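Local atomic coordinates of adenosine deaminase 1 (Arthrobacter aurescens, PDB entry 3RYS), a protein that probably catalyses the zinc-dependent hydrolytic deamination of adenine to hypoxanthine, releasing ammonium as part of purine salvage. Residues G224-V238 with D262-N274. Sequence-based numbering, arbitrary orientation.
Sequences GIRCMEDTDVVQRLV and DHPLPEMLAIGLN
Leu273 and Met228 meet at their ends, and apolar contacts of this kind carry most of the contact. One methyl of Leu273, CD1, faces Met228 CE and lies 4.1 Å from Cys227 SG, while the other, CD2, touches both Leu237 CB and Val238 CG2, 3.5 Å from the latter. A forked leucine suits a place that must fill two directions at once; an alanine here would probably leave Met228 CE and the flank of helix 231-240 facing a gap. Met228, bent at both chi2 (-74°) and chi3 (86°), folds its thioether over the neighbouring helix: SD lies 3.9 Å from Met268 CG, and CE meets Ile271 CD1 at 3.7 Å. Unbranched and flexible, methionine can follow such an uneven surface. Ile271 CD1 also touches Val234 CG1, the two side chains crossing at about a right angle. Nearer the start of both segments, Ile225 CG2 approaches His263 CE1, and Met268 SD lies near the same methyl.

The polar groups serve mainly to shape each segment. His263 ND1 accepts from Leu265 N (3.0 Å), close to the ring plane, a capping bond in the turn that leads into helix 265-270, while NE2 is engaged by Asn251. At the other end, Gly272 takes a positive phi (93°) in a Schellman motif, where a side chain would jam against the preceding carbonyl. One water joins the segments, accepting from Asn274 N at 3.0 Å and donating weakly to Leu237 O.

The 3-10 turn 225-229 thus packs on helix 265-270, and helix 231-240 on residues 271-273; helices 231-240 and 265-270 lead into the parallel strands 244-246 and 275-277 respectively, as in the outer helical layer of the TIM-barrel adenosine deaminase fold. Gly224 directly follows His223, which binds adenine.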
ATOM      1  N   GLY A 224       8.129  -7.255   3.360  1.00 15.20           N
ATOM      2  CA  GLY A 224       8.586  -8.427   4.086  1.00 15.22           C
ATOM      3  C   GLY A 224       9.431  -9.416   3.299  1.00 15.70           C
ATOM      4  O   GLY A 224       9.736 -10.498   3.793  1.00 15.46           O
ATOM      5  N   ILE A 225       9.827  -9.054   2.084  1.00 14.74           N
ATOM      6  CA  ILE A 225      10.545  -9.994   1.229  1.00 16.34           C
ATOM      7  C   ILE A 225      11.929 -10.388   1.757  1.00 16.90           C
ATOM      8  O   ILE A 225      12.444 -11.460   1.424  1.00 16.05           O
ATOM      9  CB  ILE A 225      10.685  -9.476  -0.212  1.00 16.11           C
ATOM     10  CG1 ILE A 225      11.453  -8.154  -0.230  1.00 16.70           C
ATOM     11  CG2 ILE A 225       9.314  -9.331  -0.866  1.00 15.83           C
ATOM     12  CD1 ILE A 225      12.016  -7.801  -1.596  1.00 16.83           C
ATOM     13  N   ARG A 226      12.533  -9.532   2.575  1.00 16.77           N
ATOM     14  CA  ARG A 226      13.864  -9.834   3.101  1.00 18.04           C
ATOM     15  C   ARG A 226      13.827 -10.840   4.249  1.00 18.90           C
ATOM     16  O   ARG A 226      14.865 -11.214   4.794  1.00 19.69           O
ATOM     17  CB  ARG A 226      14.616  -8.564   3.497  1.00 15.95           C
ATOM     18  CG  ARG A 226      15.150  -7.788   2.304  1.00 16.30           C
ATOM     19  CD  ARG A 226      16.211  -6.795   2.724  1.00 17.49           C
ATOM     20  NE  ARG A 226      17.378  -7.465   3.286  1.00 19.78           N
ATOM     21  CZ  ARG A 226      18.347  -6.847   3.956  1.00 19.66           C
ATOM     22  NH1 ARG A 226      18.284  -5.538   4.155  1.00 17.27           N
ATOM     23  NH2 ARG A 226      19.375  -7.540   4.435  1.00 18.41           N
ATOM     24  N   CYS A 227      12.629 -11.292   4.602  1.00 16.92           N
ATOM     25  CA  CYS A 227      12.483 -12.315   5.625  1.00 18.15           C
ATOM     26  C   CYS A 227      13.123 -13.612   5.149  1.00 18.84           C
ATOM     27  O   CYS A 227      13.517 -14.454   5.953  1.00 20.39           O
ATOM     28  CB  CYS A 227      11.006 -12.560   5.930  1.00 20.47           C
ATOM     29  SG  CYS A 227      10.146 -13.463   4.627  1.00 16.04           S
ATOM     30  N   MET A 228      13.226 -13.766   3.833  1.00 17.49           N
ATOM     31  CA  MET A 228      13.778 -14.980   3.248  1.00 17.35           C
ATOM     32  C   MET A 228      15.235 -15.210   3.652  1.00 19.90           C
ATOM     33  O   MET A 228      15.779 -16.290   3.442  1.00 20.16           O
ATOM     34  CB  MET A 228      13.651 -14.939   1.723  1.00 18.64           C
ATOM     35  CG  MET A 228      12.217 -14.968   1.202  1.00 18.12           C
ATOM     36  SD  MET A 228      11.430 -16.589   1.342  1.00 22.57           S
ATOM     37  CE  MET A 228      10.792 -16.526   3.008  1.00 26.18           C
ATOM     38  N   GLU A 229      15.860 -14.199   4.242  1.00 20.17           N
ATOM     39  CA  GLU A 229      17.266 -14.299   4.619  1.00 19.91           C
ATOM     40  C   GLU A 229      17.453 -14.992   5.960  1.00 21.61           C
ATOM     41  O   GLU A 229      18.573 -15.319   6.355  1.00 22.33           O
ATOM     42  CB  GLU A 229      17.911 -12.916   4.629  1.00 17.03           C
ATOM     43  CG  GLU A 229      17.977 -12.300   3.245  1.00 19.01           C
ATOM     44  CD  GLU A 229      18.296 -10.820   3.265  1.00 19.10           C
ATOM     45  OE1 GLU A 229      18.701 -10.297   4.331  1.00 15.09           O
ATOM     46  OE2 GLU A 229      18.136 -10.184   2.202  1.00 17.36           O
ATOM     47  N   ASP A 230      16.401 -15.154   6.692  1.00 19.54           N
ATOM     48  CA  ASP A 230      16.492 -15.799   7.946  1.00 24.12           C
ATOM     49  C   ASP A 230      15.478 -16.913   8.048  1.00 25.64           C
ATOM     50  O   ASP A 230      14.305 -16.680   8.041  1.00 21.49           O
ATOM     51  CB  ASP A 230      16.311 -14.778   9.045  1.00 21.10           C
ATOM     52  CG  ASP A 230      16.570 -15.327  10.382  1.00 25.54           C
ATOM     53  OD1 ASP A 230      16.187 -16.430  10.660  1.00 28.71           O
ATOM     54  OD2 ASP A 230      17.168 -14.655  11.170  1.00 26.23           O
ATOM     55  N   THR A 231      15.975 -18.125   8.121  1.00 20.00           N
ATOM     56  CA  THR A 231      15.183 -19.328   8.245  1.00 20.00           C
ATOM     57  C   THR A 231      14.161 -19.284   9.321  1.00 20.00           C
ATOM     58  O   THR A 231      13.068 -19.646   9.115  1.00 26.12           O
ATOM     59  CB  THR A 231      16.096 -20.513   8.485  1.00 20.00           C
ATOM     60  OG1 THR A 231      16.558 -20.981   7.240  1.00 20.00           O
ATOM     61  CG2 THR A 231      15.404 -21.615   9.192  1.00 20.00           C
ATOM     62  N   ASP A 232      14.507 -18.809  10.485  1.00 24.13           N
ATOM     63  CA  ASP A 232      13.569 -18.944  11.548  1.00 28.65           C
ATOM     64  C   ASP A 232      12.664 -17.781  11.842  1.00 23.51           C
ATOM     65  O   ASP A 232      11.796 -17.869  12.646  1.00 24.81           O
ATOM     66  CB  ASP A 232      14.150 -19.665  12.792  1.00 36.40           C
ATOM     67  CG  ASP A 232      15.486 -19.177  13.221  1.00 33.14           C
ATOM     68  OD1 ASP A 232      15.627 -18.036  13.541  1.00 43.35           O
ATOM     69  OD2 ASP A 232      16.392 -19.957  13.340  1.00 30.47           O
ATOM     70  N   VAL A 233      12.873 -16.712  11.116  1.00 23.17           N
ATOM     71  CA  VAL A 233      11.932 -15.609  10.933  1.00 20.99           C
ATOM     72  C   VAL A 233      10.861 -16.078   9.952  1.00 22.74           C
ATOM     73  O   VAL A 233       9.662 -15.946  10.208  1.00 19.04           O
ATOM     74  CB  VAL A 233      12.606 -14.352  10.365  1.00 20.88           C
ATOM     75  CG1 VAL A 233      11.565 -13.281  10.082  1.00 16.71           C
ATOM     76  CG2 VAL A 233      13.660 -13.830  11.324  1.00 20.38           C
ATOM     77  N   VAL A 234      11.309 -16.639   8.832  1.00 21.18           N
ATOM     78  CA  VAL A 234      10.417 -17.281   7.876  1.00 20.32           C
ATOM     79  C   VAL A 234       9.543 -18.292   8.601  1.00 18.00           C
ATOM     80  O   VAL A 234       8.370 -18.462   8.279  1.00 15.82           O
ATOM     81  CB  VAL A 234      11.211 -18.032   6.784  1.00 23.15           C
ATOM     82  CG1 VAL A 234      10.263 -18.744   5.831  1.00 20.12           C
ATOM     83  CG2 VAL A 234      12.123 -17.080   6.029  1.00 20.66           C
ATOM     84  N   GLN A 235      10.134 -18.953   9.592  1.00 21.21           N
ATOM     85  CA  GLN A 235       9.477 -20.026  10.325  1.00 20.64           C
ATOM     86  C   GLN A 235       8.302 -19.496  11.131  1.00 18.05           C
ATOM     87  O   GLN A 235       7.205 -20.050  11.085  1.00 19.57           O
ATOM     88  CB  GLN A 235      10.479 -20.705  11.254  1.00 24.62           C
ATOM     89  CG  GLN A 235      10.493 -22.214  11.174  1.00 28.75           C
ATOM     90  CD  GLN A 235      11.862 -22.796  11.511  1.00 41.83           C
ATOM     91  OE1 GLN A 235      12.530 -23.378  10.652  1.00 40.96           O
ATOM     92  NE2 GLN A 235      12.295 -22.622  12.759  1.00 33.49           N
ATOM     93  N   ARG A 236       8.538 -18.414  11.867  1.00 18.41           N
ATOM     94  CA  ARG A 236       7.487 -17.780  12.654  1.00 17.64           C
ATOM     95  C   ARG A 236       6.365 -17.216  11.782  1.00 16.85           C
ATOM     96  O   ARG A 236       5.184 -17.372  12.098  1.00 18.91           O
ATOM     97  CB  ARG A 236       8.063 -16.665  13.524  1.00 18.15           C
ATOM     98  CG  ARG A 236       6.991 -15.787  14.131  1.00 20.14           C
ATOM     99  CD  ARG A 236       7.575 -14.526  14.729  1.00 22.12           C
ATOM    100  NE  ARG A 236       6.552 -13.750  15.416  1.00 21.62           N
ATOM    101  CZ  ARG A 236       6.812 -12.708  16.196  1.00 23.32           C
ATOM    102  NH1 ARG A 236       8.069 -12.323  16.379  1.00 21.08           N
ATOM    103  NH2 ARG A 236       5.818 -12.057  16.789  1.00 21.11           N
ATOM    104  N   LEU A 237       6.738 -16.552  10.693  1.00 15.13           N
ATOM    105  CA  LEU A 237       5.759 -16.027   9.750  1.00 15.56           C
ATOM    106  C   LEU A 237       4.797 -17.128   9.324  1.00 16.80           C
ATOM    107  O   LEU A 237       3.580 -17.007   9.477  1.00 16.72           O
ATOM    108  CB  LEU A 237       6.466 -15.440   8.529  1.00 16.38           C
ATOM    109  CG  LEU A 237       6.842 -13.954   8.567  1.00 15.46           C
ATOM    110  CD1 LEU A 237       6.914 -13.406   9.984  1.00 15.32           C
ATOM    111  CD2 LEU A 237       8.145 -13.714   7.824  1.00 14.96           C
ATOM    112  N   VAL A 238       5.357 -18.211   8.797  1.00 15.98           N
ATOM    113  CA  VAL A 238       4.575 -19.370   8.396  1.00 16.38           C
ATOM    114  C   VAL A 238       3.726 -19.920   9.548  1.00 19.00           C
ATOM    115  O   VAL A 238       2.546 -20.226   9.374  1.00 17.22           O
ATOM    116  CB  VAL A 238       5.489 -20.491   7.872  1.00 15.05           C
ATOM    117  CG1 VAL A 238       4.710 -21.788   7.735  1.00 17.37           C
ATOM    118  CG2 VAL A 238       6.113 -20.092   6.550  1.00 12.70           C
ATOM    119  N   ASP A 262      13.029 -12.926 -10.959  1.00 18.37           N
ATOM    120  CA  ASP A 262      13.820 -13.282  -9.789  1.00 17.12           C
ATOM    121  C   ASP A 262      13.051 -13.103  -8.483  1.00 16.06           C
ATOM    122  O   ASP A 262      13.620 -13.262  -7.405  1.00 18.44           O
ATOM    123  CB  ASP A 262      15.102 -12.442  -9.749  1.00 16.94           C
ATOM    124  CG  ASP A 262      15.944 -12.603 -11.001  1.00 19.87           C
ATOM    125  OD1 ASP A 262      16.178 -13.762 -11.415  1.00 20.26           O
ATOM    126  OD2 ASP A 262      16.371 -11.573 -11.569  1.00 20.66           O
ATOM    127  N   HIS A 263      11.766 -12.775  -8.568  1.00 15.61           N
ATOM    128  CA  HIS A 263      11.004 -12.456  -7.362  1.00 15.45           C
ATOM    129  C   HIS A 263      10.661 -13.685  -6.518  1.00 17.71           C
ATOM    130  O   HIS A 263      10.259 -14.716  -7.053  1.00 19.70           O
ATOM    131  CB  HIS A 263       9.737 -11.679  -7.701  1.00 12.56           C
ATOM    132  CG  HIS A 263       9.221 -10.863  -6.560  1.00 14.57           C
ATOM    133  ND1 HIS A 263       8.533 -11.415  -5.500  1.00 13.74           N
ATOM    134  CD2 HIS A 263       9.307  -9.536  -6.303  1.00 15.15           C
ATOM    135  CE1 HIS A 263       8.213 -10.462  -4.644  1.00 14.20           C
ATOM    136  NE2 HIS A 263       8.671  -9.312  -5.107  1.00 11.54           N
ATOM    137  N   PRO A 264      10.813 -13.565  -5.188  1.00 18.86           N
ATOM    138  CA  PRO A 264      10.599 -14.653  -4.223  1.00 18.64           C
ATOM    139  C   PRO A 264       9.140 -15.045  -4.051  1.00 17.90           C
ATOM    140  O   PRO A 264       8.875 -16.069  -3.434  1.00 22.52           O
ATOM    141  CB  PRO A 264      11.101 -14.059  -2.901  1.00 18.54           C
ATOM    142  CG  PRO A 264      11.893 -12.846  -3.274  1.00 20.14           C
ATOM    143  CD  PRO A 264      11.281 -12.335  -4.528  1.00 19.11           C
ATOM    144  N   LEU A 265       8.214 -14.248  -4.573  1.00 18.85           N
ATOM    145  CA  LEU A 265       6.789 -14.502  -4.350  1.00 17.87           C
ATOM    146  C   LEU A 265       6.360 -15.965  -4.535  1.00 17.30           C
ATOM    147  O   LEU A 265       5.690 -16.524  -3.669  1.00 18.61           O
ATOM    148  CB  LEU A 265       5.917 -13.584  -5.207  1.00 15.18           C
ATOM    149  CG  LEU A 265       4.439 -13.778  -4.877  1.00 14.33           C
ATOM    150  CD1 LEU A 265       4.177 -13.337  -3.451  1.00 13.99           C
ATOM    151  CD2 LEU A 265       3.542 -13.035  -5.851  1.00 14.27           C
ATOM    152  N   PRO A 266       6.736 -16.587  -5.667  1.00 20.95           N
ATOM    153  CA  PRO A 266       6.344 -17.986  -5.880  1.00 18.67           C
ATOM    154  C   PRO A 266       6.816 -18.883  -4.738  1.00 17.37           C
ATOM    155  O   PRO A 266       6.035 -19.671  -4.215  1.00 18.40           O
ATOM    156  CB  PRO A 266       7.074 -18.364  -7.174  1.00 13.49           C
ATOM    157  CG  PRO A 266       7.329 -17.077  -7.866  1.00 15.80           C
ATOM    158  CD  PRO A 266       7.526 -16.051  -6.792  1.00 18.42           C
ATOM    159  N   GLU A 267       8.084 -18.752  -4.366  1.00 17.09           N
ATOM    160  CA  GLU A 267       8.667 -19.551  -3.294  1.00 19.48           C
ATOM    161  C   GLU A 267       7.995 -19.262  -1.949  1.00 19.49           C
ATOM    162  O   GLU A 267       7.776 -20.174  -1.143  1.00 15.68           O
ATOM    163  CB  GLU A 267      10.177 -19.299  -3.204  1.00 18.52           C
ATOM    164  CG  GLU A 267      10.885 -20.099  -2.112  1.00 25.00           C
ATOM    165  CD  GLU A 267      12.387 -19.823  -2.042  1.00 28.66           C
ATOM    166  OE1 GLU A 267      12.867 -18.892  -2.724  1.00 26.48           O
ATOM    167  OE2 GLU A 267      13.090 -20.542  -1.298  1.00 30.70           O
ATOM    168  N   MET A 268       7.669 -17.989  -1.718  1.00 16.28           N
ATOM    169  CA  MET A 268       7.024 -17.558  -0.479  1.00 17.74           C
ATOM    170  C   MET A 268       5.650 -18.202  -0.342  1.00 17.46           C
ATOM    171  O   MET A 268       5.252 -18.642   0.742  1.00 13.56           O
ATOM    172  CB  MET A 268       6.885 -16.032  -0.438  1.00 16.80           C
ATOM    173  CG  MET A 268       8.207 -15.277  -0.388  1.00 17.21           C
ATOM    174  SD  MET A 268       8.012 -13.491  -0.573  1.00 19.23           S
ATOM    175  CE  MET A 268       7.583 -12.997   1.100  1.00 13.83           C
ATOM    176  N   LEU A 269       4.926 -18.243  -1.456  1.00 17.76           N
ATOM    177  CA  LEU A 269       3.621 -18.879  -1.496  1.00 17.14           C
ATOM    178  C   LEU A 269       3.773 -20.379  -1.266  1.00 17.80           C
ATOM    179  O   LEU A 269       3.090 -20.959  -0.423  1.00 20.62           O
ATOM    180  CB  LEU A 269       2.942 -18.607  -2.835  1.00 14.08           C
ATOM    181  CG  LEU A 269       1.481 -19.027  -2.972  1.00 15.39           C
ATOM    182  CD1 LEU A 269       0.608 -18.293  -1.966  1.00 14.41           C
ATOM    183  CD2 LEU A 269       0.996 -18.775  -4.392  1.00 16.72           C
ATOM    184  N   ALA A 270       4.683 -21.000  -2.007  1.00 14.97           N
ATOM    185  CA  ALA A 270       4.914 -22.435  -1.881  1.00 17.94           C
ATOM    186  C   ALA A 270       5.243 -22.868  -0.452  1.00 17.41           C
ATOM    187  O   ALA A 270       4.812 -23.934  -0.016  1.00 20.25           O
ATOM    188  CB  ALA A 270       6.000 -22.894  -2.842  1.00 18.73           C
ATOM    189  N   ILE A 271       6.002 -22.053   0.277  1.00 16.02           N
ATOM    190  CA  ILE A 271       6.388 -22.423   1.639  1.00 16.88           C
ATOM    191  C   ILE A 271       5.371 -22.010   2.702  1.00 20.12           C
ATOM    192  O   ILE A 271       5.620 -22.172   3.896  1.00 20.67           O
ATOM    193  CB  ILE A 271       7.770 -21.879   2.031  1.00 16.73           C
ATOM    194  CG1 ILE A 271       7.764 -20.351   2.019  1.00 18.38           C
ATOM    195  CG2 ILE A 271       8.853 -22.453   1.120  1.00 20.07           C
ATOM    196  CD1 ILE A 271       9.110 -19.732   2.353  1.00 18.58           C
ATOM    197  N   GLY A 272       4.232 -21.474   2.269  1.00 18.65           N
ATOM    198  CA  GLY A 272       3.123 -21.228   3.172  1.00 14.79           C
ATOM    199  C   GLY A 272       3.047 -19.854   3.809  1.00 19.74           C
ATOM    200  O   GLY A 272       2.181 -19.613   4.653  1.00 19.25           O
ATOM    201  N   LEU A 273       3.945 -18.949   3.428  1.00 16.26           N
ATOM    202  CA  LEU A 273       3.848 -17.571   3.896  1.00 15.90           C
ATOM    203  C   LEU A 273       2.513 -16.993   3.442  1.00 16.44           C
ATOM    204  O   LEU A 273       2.121 -17.162   2.288  1.00 19.14           O
ATOM    205  CB  LEU A 273       4.999 -16.720   3.356  1.00 16.34           C
ATOM    206  CG  LEU A 273       6.398 -17.008   3.900  1.00 15.13           C
ATOM    207  CD1 LEU A 273       7.425 -16.149   3.189  1.00 15.58           C
ATOM    208  CD2 LEU A 273       6.440 -16.767   5.397  1.00 16.31           C
ATOM    209  N   ASN A 274       1.815 -16.325   4.353  1.00 15.43           N
ATOM    210  CA  ASN A 274       0.505 -15.755   4.051  1.00 15.84           C
ATOM    211  C   ASN A 274       0.602 -14.473   3.220  1.00 15.11           C
ATOM    212  O   ASN A 274       0.277 -13.383   3.696  1.00 14.03           O
ATOM    213  CB  ASN A 274      -0.252 -15.489   5.348  1.00 14.83           C
ATOM    214  CG  ASN A 274      -1.645 -14.963   5.107  1.00 15.19           C
ATOM    215  OD1 ASN A 274      -2.242 -15.217   4.061  1.00 13.55           O
ATOM    216  ND2 ASN A 274      -2.173 -14.223   6.076  1.00 12.90           N
TER
HETATM  217  O   HOH W   1       2.967 -15.807   7.089  1.00 16.93           O